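Local coordinates for protein tumor necrosis factor receptor superfamily member 16 (Rattus norvegicus, PDB 1SG1) that probably binds nerve growth factor and related neurotrophins, acting as a low-affinity cell-surface receptor of the tumor necrosis factor receptor superfamily, at residues 9-14 with 29-34; 21-26 with 36-41; 84-89 with 108-113; 95-100 with 114-119; 124-129 with 150-155. All coordinates share one frame; numbering follows the deposited sequence.

Contact 1 of 5, residues 9-14 with 29-34; sequences YTHSGE and CGANQT
T10 and H11, at the start of a type I turn that runs from T10 to G13, lie against the loop at G30 and A31; the CA atoms of T10 and G30 are 5.3 Å apart, and neither segment forms regular strand. The carbonyl oxygen of G30 is the hub. It takes the hydroxyl of T10, OG1 to O 3.0 Å, and the amide of H11, N to O 3.1 Å with an angle of 150° at the hydrogen, and the two donors reach it from opposite faces of the carbonyl plane. The T10 hydroxyl gets there because OG1 stands anti to the backbone N (chi1 -170°). H11 then lays one face of its imidazole on the G30-A31 peptide. A31 CA sits 3.8 Å from the ring centroid, a CH-pi contact, while ND1 is the ring atom closest to that CA, at 3.5 Å. A looser touch is made by Q33, whose NE2 comes 4.0 Å from CB of E14; the other end of that amide, OE1, is bonded to the backbone N of K17. Next to G30, C29 is tied by its disulfide to C16, which anchors the loop just behind the contact. The site belongs to the N-terminal end of this long, disulfide-rich receptor chain, and much of it is at the surface. With two bonds converging on one backbone oxygen and the imidazole face over that same peptide, the position of the turn against the loop is set by G30 and A31 main-chain atoms, with little help from apolar side chains.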
# COMPACT_ATOMS: atom_id res chain seq x y z
N TYR C 9 42.51 0.10 8.79
CA TYR C 9 43.27 0.04 10.02
C TYR C 9 43.46 1.36 10.71
O TYR C 9 43.51 2.42 10.09
CB TYR C 9 44.63 -0.59 9.73
CG TYR C 9 44.48 -1.98 9.17
CD1 TYR C 9 44.34 -3.08 10.01
CD2 TYR C 9 44.42 -2.19 7.79
CE1 TYR C 9 44.14 -4.36 9.50
CE2 TYR C 9 44.22 -3.45 7.27
CZ TYR C 9 44.08 -4.53 8.12
OH TYR C 9 43.89 -5.79 7.61
N THR C 10 43.54 1.28 12.03
CA THR C 10 43.74 2.48 12.81
C THR C 10 45.24 2.74 12.76
O THR C 10 45.99 1.89 12.30
CB THR C 10 43.31 2.29 14.25
OG1 THR C 10 43.31 3.57 14.90
CG2 THR C 10 44.26 1.34 14.98
N HIS C 11 45.67 3.90 13.23
CA HIS C 11 47.08 4.24 13.21
C HIS C 11 48.03 3.24 13.87
O HIS C 11 49.24 3.38 13.74
CB HIS C 11 47.31 5.62 13.83
CG HIS C 11 46.96 6.76 12.91
ND1 HIS C 11 47.18 8.07 13.25
CD2 HIS C 11 46.41 6.76 11.68
CE1 HIS C 11 46.77 8.85 12.26
NE2 HIS C 11 46.29 8.08 11.29
N SER C 12 47.50 2.23 14.54
CA SER C 12 48.35 1.25 15.20
C SER C 12 48.08 -0.22 14.85
O SER C 12 48.40 -1.12 15.63
CB SER C 12 48.29 1.42 16.71
OG SER C 12 46.97 1.23 17.19
N GLY C 13 47.49 -0.46 13.68
CA GLY C 13 47.23 -1.82 13.28
C GLY C 13 45.93 -2.44 13.74
O GLY C 13 45.74 -3.65 13.62
N GLU C 14 45.05 -1.61 14.32
CA GLU C 14 43.76 -2.16 14.73
C GLU C 14 42.79 -2.09 13.56
O GLU C 14 42.71 -1.07 12.87
CB GLU C 14 43.17 -1.41 15.91
CG GLU C 14 43.81 -1.71 17.24
CD GLU C 14 45.12 -0.98 17.44
OE1 GLU C 14 46.06 -1.21 16.66
OE2 GLU C 14 45.20 -0.17 18.39
N CYS C 29 37.77 6.53 11.10
CA CYS C 29 38.85 5.96 11.86
C CYS C 29 40.20 6.38 11.28
O CYS C 29 40.50 6.16 10.11
CB CYS C 29 38.75 4.43 11.90
SG CYS C 29 39.32 3.55 10.42
N GLY C 30 40.98 7.03 12.13
CA GLY C 30 42.32 7.50 11.79
C GLY C 30 43.15 7.23 13.03
O GLY C 30 43.53 6.09 13.32
N ALA C 31 43.39 8.28 13.80
CA ALA C 31 44.16 8.13 15.02
C ALA C 31 43.44 7.16 15.98
O ALA C 31 44.07 6.47 16.77
CB ALA C 31 44.35 9.48 15.68
N ASN C 32 42.11 7.10 15.88
CA ASN C 32 41.33 6.25 16.77
C ASN C 32 40.41 5.25 16.04
O ASN C 32 40.30 5.27 14.81
CB ASN C 32 40.51 7.14 17.73
CG ASN C 32 41.36 8.25 18.38
OD1 ASN C 32 41.92 8.07 19.46
ND2 ASN C 32 41.45 9.39 17.71
N GLN C 33 39.75 4.40 16.82
CA GLN C 33 38.85 3.35 16.34
C GLN C 33 37.88 3.62 15.19
O GLN C 33 38.16 3.25 14.05
CB GLN C 33 38.04 2.80 17.52
CG GLN C 33 38.46 1.41 17.98
CD GLN C 33 38.48 0.39 16.85
OE1 GLN C 33 37.70 0.48 15.90
NE2 GLN C 33 39.38 -0.59 16.96
N THR C 34 36.73 4.20 15.51
CA THR C 34 35.64 4.55 14.58
C THR C 34 34.48 5.01 15.43
O THR C 34 34.13 4.32 16.40
CB THR C 34 35.06 3.36 13.80
OG1 THR C 34 36.06 2.78 12.97
CG2 THR C 34 33.90 3.82 12.91

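Contact 2 of 5, residues 21-26 with 36-41; sequences LGEGVA and CEPCLD
E23 runs alongside P38, the two side chains pointing the same way: its CG rests 3.5 Å from P38 CA, and its carboxylate oxygen OE2 comes within 3.1 Å of P38 CD. This is packing against CD and CG of the pyrrolidine ring, as the proline N has no hydrogen to offer. The other oxygen of E23, OE1, is bonded to ND2 of N20, and that second-shell amide holds the carboxylate. On the next rung, G24 and E37 form the antiparallel hydrogen-bonded pair, with G24 N to E37 O at 3.0 Å and E37 N to G24 O at 3.1 Å. The G24 oxygen also receives a CA-H...O contact from C36, at 3.2 Å from its CA. Beyond P38 the pairing is extended by C39 N, which reaches G22 O at 3.0 Å in a nearly straight bond (174°). C39 SG leans on the same stretch, 3.5 Å from that G22 oxygen.

Together these bonds join strands 23-27 and 35-38 into a short beta hairpin. Outward from it, disulfides leave from C36, within the second strand, to C19, and from C39, just after it, to C55, the latter carrying the hairpin into the following cysteine-rich module. S46 bonds the backbone of both G22 and E23 from that side. Further along, D41 forms a salt bridge with a basic side chain of another protein chain. P38 falls at a non-hydrogen-bonded position, so its missing N-H costs the pairing nothing; the strands are joined through the amides of G24, E37 and C39, with the disulfides of C36 and C39 beside them.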
# COMPACT_ATOMS: atom_id res chain seq x y z
N LEU C 21 24.11 -1.71 10.36
CA LEU C 21 22.91 -1.28 9.66
C LEU C 21 22.12 -0.30 10.51
O LEU C 21 21.81 -0.59 11.67
CB LEU C 21 22.05 -2.50 9.35
CG LEU C 21 21.52 -2.72 7.94
CD1 LEU C 21 22.62 -2.52 6.89
CD2 LEU C 21 20.96 -4.13 7.89
N GLY C 22 21.78 0.85 9.94
CA GLY C 22 21.02 1.83 10.69
C GLY C 22 21.87 2.83 11.43
O GLY C 22 21.36 3.72 12.09
N GLU C 23 23.19 2.66 11.34
CA GLU C 23 24.14 3.56 11.99
C GLU C 23 25.17 4.03 10.98
O GLU C 23 25.66 3.25 10.18
CB GLU C 23 24.85 2.87 13.16
CG GLU C 23 24.14 3.01 14.50
CD GLU C 23 25.04 2.71 15.70
OE1 GLU C 23 25.57 1.57 15.78
OE2 GLU C 23 25.23 3.61 16.55
N GLY C 24 25.48 5.32 11.01
CA GLY C 24 26.47 5.87 10.11
C GLY C 24 27.78 6.17 10.83
O GLY C 24 27.90 5.96 12.04
N VAL C 25 28.77 6.66 10.09
CA VAL C 25 30.07 6.99 10.67
C VAL C 25 30.16 8.48 11.06
O VAL C 25 30.20 9.35 10.20
CB VAL C 25 31.21 6.67 9.68
CG1 VAL C 25 32.56 7.04 10.29
CG2 VAL C 25 31.19 5.21 9.33
N ALA C 26 30.18 8.75 12.36
CA ALA C 26 30.27 10.11 12.85
C ALA C 26 31.63 10.69 12.44
O ALA C 26 31.71 11.74 11.80
CB ALA C 26 30.11 10.14 14.36
N CYS C 36 30.55 5.66 15.49
CA CYS C 36 29.25 5.44 14.85
C CYS C 36 28.10 6.02 15.66
O CYS C 36 28.02 5.84 16.87
CB CYS C 36 28.98 3.94 14.72
SG CYS C 36 30.26 2.97 13.86
N GLU C 37 27.21 6.71 14.99
CA GLU C 37 26.02 7.20 15.67
C GLU C 37 24.82 6.80 14.81
O GLU C 37 24.90 6.76 13.59
CB GLU C 37 26.06 8.71 15.87
CG GLU C 37 25.71 9.54 14.65
CD GLU C 37 25.61 11.02 14.95
OE1 GLU C 37 26.66 11.69 15.08
OE2 GLU C 37 24.47 11.52 15.07
N PRO C 38 23.69 6.46 15.46
CA PRO C 38 22.47 6.07 14.75
C PRO C 38 21.93 7.14 13.80
O PRO C 38 22.07 8.33 14.06
CB PRO C 38 21.50 5.77 15.89
CG PRO C 38 22.39 5.19 16.93
CD PRO C 38 23.57 6.16 16.90
N CYS C 39 21.32 6.70 12.70
CA CYS C 39 20.72 7.62 11.74
C CYS C 39 19.35 8.10 12.23
O CYS C 39 18.74 7.47 13.10
CB CYS C 39 20.53 6.93 10.39
SG CYS C 39 22.04 6.18 9.72
N LEU C 40 18.86 9.19 11.66
CA LEU C 40 17.57 9.77 12.06
C LEU C 40 16.38 9.36 11.17
O LEU C 40 16.35 9.68 9.98
CB LEU C 40 17.66 11.29 12.05
CG LEU C 40 16.83 12.05 13.09
CD1 LEU C 40 17.53 12.00 14.44
CD2 LEU C 40 16.65 13.50 12.65
N ASP C 41 15.40 8.67 11.77
CA ASP C 41 14.20 8.24 11.06
C ASP C 41 13.62 9.43 10.31
O ASP C 41 13.46 10.49 10.87
CB ASP C 41 13.18 7.69 12.04
CG ASP C 41 11.92 7.20 11.37
OD1 ASP C 41 11.04 8.04 11.08
OD2 ASP C 41 11.81 5.98 11.12

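Contact 3 of 5, residues 84-89 with 108-113; sequences GYYQDE and FSCQDK
D112 O takes the amide of Q87, its one donor across this contact, while CA and CB of Y86 lie at 3.0 and 3.1 Å from the same oxygen. The Q87 N to D112 O separation, 2.5 Å, is very short, and its exact length is doubtful. D112 also turns its carboxylate back on its own loop, where OD2 accepts the K113 amide at 2.6 Å, on the anti side and 30° out of the carboxylate plane.

Y86 also brings CB to 3.7 Å from the sulfur of C110, and carries CG between its backbone N and carbonyl carbon (chi1 74°), the crowded position. The ring itself sees that SG obliquely, its centroid 5.2 Å away, a Cys sulfur-aromatic contact. K113 O approaches the ring edge near its plane, 4.2 Å from CD1. C110 is disulfide-bonded to C97, so in this TNFR-type cysteine-rich module the loop after strand 104-108 is pinned against the hairpin of strands 85-87 and 94-96. N115 and E95 add further neighbours to the tyrosine.

At the far end, E89 and K113 lie side by side; E89 OE2 is 3.8 Å from K113 CB, though the glutamate is poorly ordered. Q87 runs its extended side chain elsewhere, with NE2 bonded to G92 O inside the turn of that same hairpin.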
# COMPACT_ATOMS: atom_id res chain seq x y z
N GLY C 84 -2.22 10.31 -10.66
CA GLY C 84 -2.59 10.61 -12.03
C GLY C 84 -1.53 10.61 -13.12
O GLY C 84 -1.82 10.96 -14.26
N TYR C 85 -0.31 10.20 -12.81
CA TYR C 85 0.76 10.21 -13.80
C TYR C 85 1.53 8.91 -13.82
O TYR C 85 1.30 8.05 -12.99
CB TYR C 85 1.75 11.35 -13.51
CG TYR C 85 1.11 12.67 -13.17
CD1 TYR C 85 0.43 12.84 -11.96
CD2 TYR C 85 1.18 13.75 -14.05
CE1 TYR C 85 -0.17 14.06 -11.64
CE2 TYR C 85 0.59 14.96 -13.74
CZ TYR C 85 -0.09 15.12 -12.54
OH TYR C 85 -0.67 16.33 -12.24
N TYR C 86 2.44 8.81 -14.77
CA TYR C 86 3.32 7.65 -14.94
C TYR C 86 4.71 8.21 -15.29
O TYR C 86 4.82 9.33 -15.73
CB TYR C 86 2.82 6.75 -16.07
CG TYR C 86 3.05 7.29 -17.46
CD1 TYR C 86 4.08 6.81 -18.26
CD2 TYR C 86 2.24 8.31 -17.97
CE1 TYR C 86 4.31 7.33 -19.54
CE2 TYR C 86 2.46 8.83 -19.24
CZ TYR C 86 3.49 8.34 -20.02
OH TYR C 86 3.69 8.84 -21.30
N GLN C 87 5.76 7.43 -15.10
CA GLN C 87 7.11 7.89 -15.39
C GLN C 87 7.55 7.55 -16.80
O GLN C 87 7.51 6.40 -17.22
CB GLN C 87 8.10 7.28 -14.39
CG GLN C 87 9.58 7.48 -14.75
CD GLN C 87 10.50 7.47 -13.52
OE1 GLN C 87 10.45 6.55 -12.70
NE2 GLN C 87 11.35 8.49 -13.40
N ASP C 88 7.96 8.58 -17.54
CA ASP C 88 8.44 8.38 -18.91
C ASP C 88 9.85 7.79 -18.80
O ASP C 88 10.73 8.35 -18.15
CB ASP C 88 8.45 9.72 -19.65
CG ASP C 88 8.94 9.58 -21.08
OD1 ASP C 88 10.12 9.23 -21.27
OD2 ASP C 88 8.14 9.83 -22.01
N GLU C 89 10.04 6.64 -19.45
CA GLU C 89 11.29 5.88 -19.45
C GLU C 89 12.62 6.57 -19.70
O GLU C 89 13.54 6.46 -18.89
CB GLU C 89 11.17 4.70 -20.42
CG GLU C 89 10.61 3.45 -19.79
CD GLU C 89 11.44 2.99 -18.59
OE1 GLU C 89 12.67 2.80 -18.75
OE2 GLU C 89 10.86 2.83 -17.49
N PHE C 108 -5.06 -1.87 -19.72
CA PHE C 108 -3.98 -1.96 -18.77
C PHE C 108 -3.89 -0.67 -17.97
O PHE C 108 -3.80 0.43 -18.54
CB PHE C 108 -2.68 -2.27 -19.50
CG PHE C 108 -2.60 -3.68 -20.04
CD1 PHE C 108 -2.27 -3.91 -21.38
CD2 PHE C 108 -2.83 -4.77 -19.21
CE1 PHE C 108 -2.17 -5.22 -21.87
CE2 PHE C 108 -2.73 -6.09 -19.70
CZ PHE C 108 -2.40 -6.31 -21.03
N SER C 109 -3.96 -0.81 -16.66
CA SER C 109 -3.89 0.33 -15.77
C SER C 109 -2.60 1.16 -15.87
O SER C 109 -1.52 0.65 -16.16
CB SER C 109 -4.07 -0.12 -14.32
OG SER C 109 -5.39 0.15 -13.89
N CYS C 110 -2.75 2.46 -15.63
CA CYS C 110 -1.65 3.41 -15.66
C CYS C 110 -1.00 3.50 -14.29
O CYS C 110 -1.51 4.17 -13.40
CB CYS C 110 -2.15 4.79 -16.06
SG CYS C 110 -0.84 6.04 -16.16
N GLN C 111 0.14 2.83 -14.16
CA GLN C 111 0.89 2.78 -12.92
C GLN C 111 2.37 2.93 -13.21
O GLN C 111 2.89 2.34 -14.17
CB GLN C 111 0.66 1.44 -12.22
CG GLN C 111 -0.73 0.87 -12.39
CD GLN C 111 -0.96 -0.31 -11.47
OE1 GLN C 111 -0.10 -1.19 -11.36
NE2 GLN C 111 -2.12 -0.34 -10.80
N ASP C 112 3.04 3.68 -12.34
CA ASP C 112 4.47 4.00 -12.40
C ASP C 112 5.11 4.16 -13.78
O ASP C 112 4.96 5.21 -14.41
CB ASP C 112 5.29 3.02 -11.55
CG ASP C 112 4.93 1.59 -11.82
OD1 ASP C 112 4.07 1.06 -11.08
OD2 ASP C 112 5.52 1.00 -12.76
N LYS C 113 5.83 3.15 -14.24
CA LYS C 113 6.50 3.23 -15.54
C LYS C 113 5.56 2.95 -16.71
O LYS C 113 5.92 3.10 -17.86
CB LYS C 113 7.63 2.21 -15.55
CG LYS C 113 7.19 0.82 -15.07
CD LYS C 113 6.38 0.05 -16.12
CE LYS C 113 6.12 -1.38 -15.66
NZ LYS C 113 5.45 -2.20 -16.71

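Contact 4 of 5, residues 95-100 with 114-119; sequences EACSVC and QNTVCE
S98 and N115 meet in a TNFR-type cysteine-rich module, where the chain after strand 94-96 runs nearly parallel to the residues leading into strand 117-120. The packed side is polar and covalent. N115 lays its amide against S98 so that both ends are used: OD1 takes the S98 amide at 2.8 Å, in the carbonyl plane and on a lone pair, while ND2 gives to S98 OG at 3.1 Å, almost straight (174°) and in the amide plane. With CG anti to the backbone N (chi1 176°), N115 reaches across to this double grip, which fixes the flip of the amide. T116 follows with its hydroxyl, OG1 donating to S98 O at 2.8 Å; its CG2 turns to the sulfur of C100, 3.8 Å away. Next to the serine in the chain, C97 CB packs 3.5 Å from T116 OG1, and C97 SG is disulfide-bonded to C110.

The looser side is formed by V99 and V117, both of whose CB atoms point away from the opposite segment. V117 belongs instead to the hairpin with strand 104-108, where it packs on V107 and F108. E119 likewise turns off, its OE1 in a salt bridge with a basic side chain of another protein chain.

The far end is closed covalently: C100 SG and C118 SG are joined at 2.0 Å, with the C-S-S-C torsion at -90°.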
# COMPACT_ATOMS: atom_id res chain seq x y z
N GLU C 95 4.58 12.08 -16.56
CA GLU C 95 3.64 12.51 -17.59
C GLU C 95 2.23 12.09 -17.16
O GLU C 95 2.05 11.05 -16.56
CB GLU C 95 4.01 11.84 -18.92
CG GLU C 95 4.31 12.81 -20.07
CD GLU C 95 5.49 13.71 -19.80
OE1 GLU C 95 5.35 14.63 -18.97
OE2 GLU C 95 6.56 13.51 -20.41
N ALA C 96 1.23 12.92 -17.45
CA ALA C 96 -0.13 12.56 -17.07
C ALA C 96 -0.56 11.34 -17.86
O ALA C 96 -0.29 11.24 -19.06
CB ALA C 96 -1.08 13.72 -17.32
N CYS C 97 -1.23 10.41 -17.18
CA CYS C 97 -1.72 9.19 -17.80
C CYS C 97 -2.60 9.51 -19.01
O CYS C 97 -3.26 10.55 -19.06
CB CYS C 97 -2.57 8.41 -16.80
SG CYS C 97 -1.71 7.69 -15.37
N SER C 98 -2.61 8.63 -20.00
CA SER C 98 -3.47 8.86 -21.14
C SER C 98 -4.87 8.45 -20.70
O SER C 98 -5.02 7.70 -19.73
CB SER C 98 -3.03 8.03 -22.35
OG SER C 98 -1.92 8.62 -23.00
N VAL C 99 -5.89 8.96 -21.38
CA VAL C 99 -7.26 8.61 -21.02
C VAL C 99 -7.92 7.85 -22.15
O VAL C 99 -7.67 8.13 -23.31
CB VAL C 99 -8.14 9.87 -20.70
CG1 VAL C 99 -7.25 11.07 -20.37
CG2 VAL C 99 -9.05 10.19 -21.87
N CYS C 100 -8.75 6.88 -21.80
CA CYS C 100 -9.46 6.13 -22.80
C CYS C 100 -10.72 6.96 -23.02
O CYS C 100 -11.62 6.99 -22.17
CB CYS C 100 -9.80 4.74 -22.29
SG CYS C 100 -8.35 3.78 -21.74
N GLN C 114 4.34 2.54 -16.38
CA GLN C 114 3.34 2.17 -17.36
C GLN C 114 2.25 3.21 -17.63
O GLN C 114 1.48 3.55 -16.74
CB GLN C 114 2.67 0.88 -16.89
CG GLN C 114 1.59 0.35 -17.82
CD GLN C 114 2.15 -0.14 -19.14
OE1 GLN C 114 2.98 -1.06 -19.17
NE2 GLN C 114 1.70 0.47 -20.23
N ASN C 115 2.18 3.70 -18.86
CA ASN C 115 1.12 4.63 -19.20
C ASN C 115 -0.08 3.77 -19.58
O ASN C 115 0.07 2.62 -20.00
CB ASN C 115 1.51 5.54 -20.38
CG ASN C 115 0.38 6.46 -20.83
OD1 ASN C 115 -0.43 6.93 -20.04
ND2 ASN C 115 0.33 6.73 -22.11
N THR C 116 -1.27 4.33 -19.38
CA THR C 116 -2.55 3.71 -19.70
C THR C 116 -2.58 3.06 -21.07
O THR C 116 -2.26 3.70 -22.07
CB THR C 116 -3.66 4.76 -19.73
OG1 THR C 116 -3.63 5.53 -18.53
CG2 THR C 116 -5.02 4.10 -19.88
N VAL C 117 -2.98 1.79 -21.11
CA VAL C 117 -3.15 1.07 -22.38
C VAL C 117 -4.66 1.02 -22.66
O VAL C 117 -5.40 0.31 -21.96
CB VAL C 117 -2.69 -0.38 -22.30
CG1 VAL C 117 -3.04 -1.09 -23.61
CG2 VAL C 117 -1.20 -0.44 -22.05
N CYS C 118 -5.12 1.76 -23.66
CA CYS C 118 -6.55 1.77 -24.00
C CYS C 118 -7.01 0.81 -25.08
O CYS C 118 -6.22 0.15 -25.73
CB CYS C 118 -6.99 3.17 -24.38
SG CYS C 118 -6.86 4.35 -23.01
N GLU C 119 -8.31 0.78 -25.29
CA GLU C 119 -8.94 -0.12 -26.25
C GLU C 119 -10.20 0.49 -26.85
O GLU C 119 -11.00 1.10 -26.14
CB GLU C 119 -9.28 -1.41 -25.53
CG GLU C 119 -10.06 -2.44 -26.27
CD GLU C 119 -10.35 -3.63 -25.38
OE1 GLU C 119 -11.07 -3.48 -24.37
OE2 GLU C 119 -9.84 -4.72 -25.69

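Contact 5 of 5, residues 124-129 with 150-155; sequences GTYSDE and RECTPW
Y126 sets its CB against the backbone of the loop 152-155: T153 O is 3.3 Å from it and P154 O 3.7 Å, with the sulfur of C152 a little farther, at 4.2 Å. CG stands between the backbone N and the carbonyl carbon (chi1 72°), and from there the ring leads away from the loop. CD1 lies 4.3 Å from C152 SG, which views the ring obliquely, a Cys sulfur-aromatic contact. Across the ring, CE2 has D128 CG at its edge, in the plane. The hydroxyl at the tip keeps 4.1 Å from D128 OD2, while D157 is another neighbour of the side chain.

The backbone carries the rest. S127 N donates to P154 O at 3.2 Å, from above the carbonyl plane, and Y126 CA makes a CA-H...O contact to the same oxygen. In this TNFR-type cysteine-rich module the strand 125-126 pairs with 137-138 in a two-stranded hairpin, and the disulfide from C152 to C139 ties the loop to its end. S127 OG reaches back to S104 O in the preceding module. Over the face of the W155 indole, T153 OG1 sits 3.3 Å above the ring plane, over its centre.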
# COMPACT_ATOMS: atom_id res chain seq x y z
N GLY C 124 -20.47 -5.09 -29.04
CA GLY C 124 -21.23 -5.42 -27.85
C GLY C 124 -20.94 -4.68 -26.57
O GLY C 124 -21.56 -4.98 -25.55
N THR C 125 -20.00 -3.74 -26.60
CA THR C 125 -19.66 -2.98 -25.39
C THR C 125 -19.54 -1.49 -25.67
O THR C 125 -19.49 -1.06 -26.81
CB THR C 125 -18.32 -3.45 -24.73
OG1 THR C 125 -17.20 -3.06 -25.54
CG2 THR C 125 -18.34 -4.97 -24.55
N TYR C 126 -19.49 -0.71 -24.60
CA TYR C 126 -19.41 0.72 -24.75
C TYR C 126 -18.61 1.31 -23.61
O TYR C 126 -18.25 0.62 -22.66
CB TYR C 126 -20.80 1.34 -24.70
CG TYR C 126 -21.40 1.31 -23.31
CD1 TYR C 126 -21.77 0.10 -22.71
CD2 TYR C 126 -21.53 2.49 -22.57
CE1 TYR C 126 -22.25 0.06 -21.41
CE2 TYR C 126 -22.01 2.46 -21.26
CZ TYR C 126 -22.37 1.25 -20.69
OH TYR C 126 -22.87 1.22 -19.40
N SER C 127 -18.33 2.60 -23.73
CA SER C 127 -17.63 3.34 -22.72
C SER C 127 -18.29 4.68 -22.72
O SER C 127 -18.25 5.40 -23.70
CB SER C 127 -16.13 3.49 -23.03
OG SER C 127 -15.49 4.23 -21.99
N ASP C 128 -18.91 4.98 -21.60
CA ASP C 128 -19.64 6.21 -21.35
C ASP C 128 -18.76 7.41 -21.07
O ASP C 128 -19.13 8.53 -21.37
CB ASP C 128 -20.54 5.99 -20.14
CG ASP C 128 -21.99 6.18 -20.46
OD1 ASP C 128 -22.37 7.33 -20.75
OD2 ASP C 128 -22.74 5.19 -20.41
N GLU C 129 -17.59 7.18 -20.49
CA GLU C 129 -16.74 8.30 -20.12
C GLU C 129 -15.30 8.28 -20.54
O GLU C 129 -14.77 7.30 -21.07
CB GLU C 129 -16.80 8.47 -18.60
CG GLU C 129 -18.19 8.61 -18.08
CD GLU C 129 -18.26 8.32 -16.61
OE1 GLU C 129 -17.62 9.07 -15.83
OE2 GLU C 129 -18.96 7.34 -16.22
N ARG C 150 -32.77 4.42 -27.50
CA ARG C 150 -31.46 4.67 -28.08
C ARG C 150 -30.73 3.32 -28.11
O ARG C 150 -30.80 2.56 -27.16
CB ARG C 150 -30.70 5.69 -27.22
CG ARG C 150 -29.28 5.94 -27.68
CD ARG C 150 -28.65 7.14 -26.95
NE ARG C 150 -27.36 7.50 -27.55
CZ ARG C 150 -26.84 8.72 -27.54
NH1 ARG C 150 -27.50 9.72 -26.95
NH2 ARG C 150 -25.67 8.95 -28.12
N GLU C 151 -30.06 3.03 -29.22
CA GLU C 151 -29.32 1.77 -29.35
C GLU C 151 -27.91 1.91 -28.83
O GLU C 151 -27.40 3.01 -28.71
CB GLU C 151 -29.28 1.32 -30.81
CG GLU C 151 -28.76 2.39 -31.74
CD GLU C 151 -29.18 2.16 -33.18
OE1 GLU C 151 -28.69 1.19 -33.80
OE2 GLU C 151 -30.02 2.95 -33.67
N CYS C 152 -27.29 0.78 -28.53
CA CYS C 152 -25.93 0.76 -28.02
C CYS C 152 -24.92 1.00 -29.14
O CYS C 152 -24.95 0.29 -30.15
CB CYS C 152 -25.63 -0.59 -27.38
SG CYS C 152 -24.27 -0.59 -26.17
N THR C 153 -24.06 2.00 -28.95
CA THR C 153 -22.97 2.29 -29.87
C THR C 153 -21.72 2.18 -29.03
O THR C 153 -21.80 2.05 -27.81
CB THR C 153 -23.02 3.70 -30.45
OG1 THR C 153 -23.09 4.65 -29.38
CG2 THR C 153 -24.21 3.83 -31.37
N PRO C 154 -20.54 2.20 -29.67
CA PRO C 154 -19.37 2.09 -28.81
C PRO C 154 -19.20 3.21 -27.77
O PRO C 154 -18.40 3.09 -26.87
CB PRO C 154 -18.21 2.02 -29.81
CG PRO C 154 -18.75 2.73 -31.02
CD PRO C 154 -20.17 2.23 -31.09
N TRP C 155 -19.97 4.29 -27.87
CA TRP C 155 -19.84 5.40 -26.92
C TRP C 155 -21.03 5.67 -26.00
O TRP C 155 -20.94 6.48 -25.09
CB TRP C 155 -19.44 6.69 -27.66
CG TRP C 155 -20.40 7.14 -28.67
CD1 TRP C 155 -21.43 8.00 -28.50
CD2 TRP C 155 -20.47 6.68 -30.02
NE1 TRP C 155 -22.15 8.12 -29.67
CE2 TRP C 155 -21.58 7.32 -30.62
CE3 TRP C 155 -19.71 5.80 -30.79
CZ2 TRP C 155 -21.94 7.10 -31.95
CZ3 TRP C 155 -20.07 5.58 -32.11
CH2 TRP C 155 -21.17 6.23 -32.68

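The five contacts are strung along an elongated chain, from contact 1 near the N-terminus to contact 5, their centres 76 Å apart. Contacts 1 and 2 adjoin in sequence, with centres 19 Å apart. Contacts 3 and 4 form the one tightly coupled pair, 7 Å between centres: their segments alternate along the chain, and the C97-C110 disulfide and a probable Y86 O to E95 N hydrogen bond link them. Contacts 4 and 5, in successive cysteine-rich modules, come within about 3 Å at their nearest atoms, their centres 20 Å apart. Other protein chains of the assembly, probably the neurotrophin, reach residues of contacts 2 to 5, two of them at contact 2; none touches contact 1.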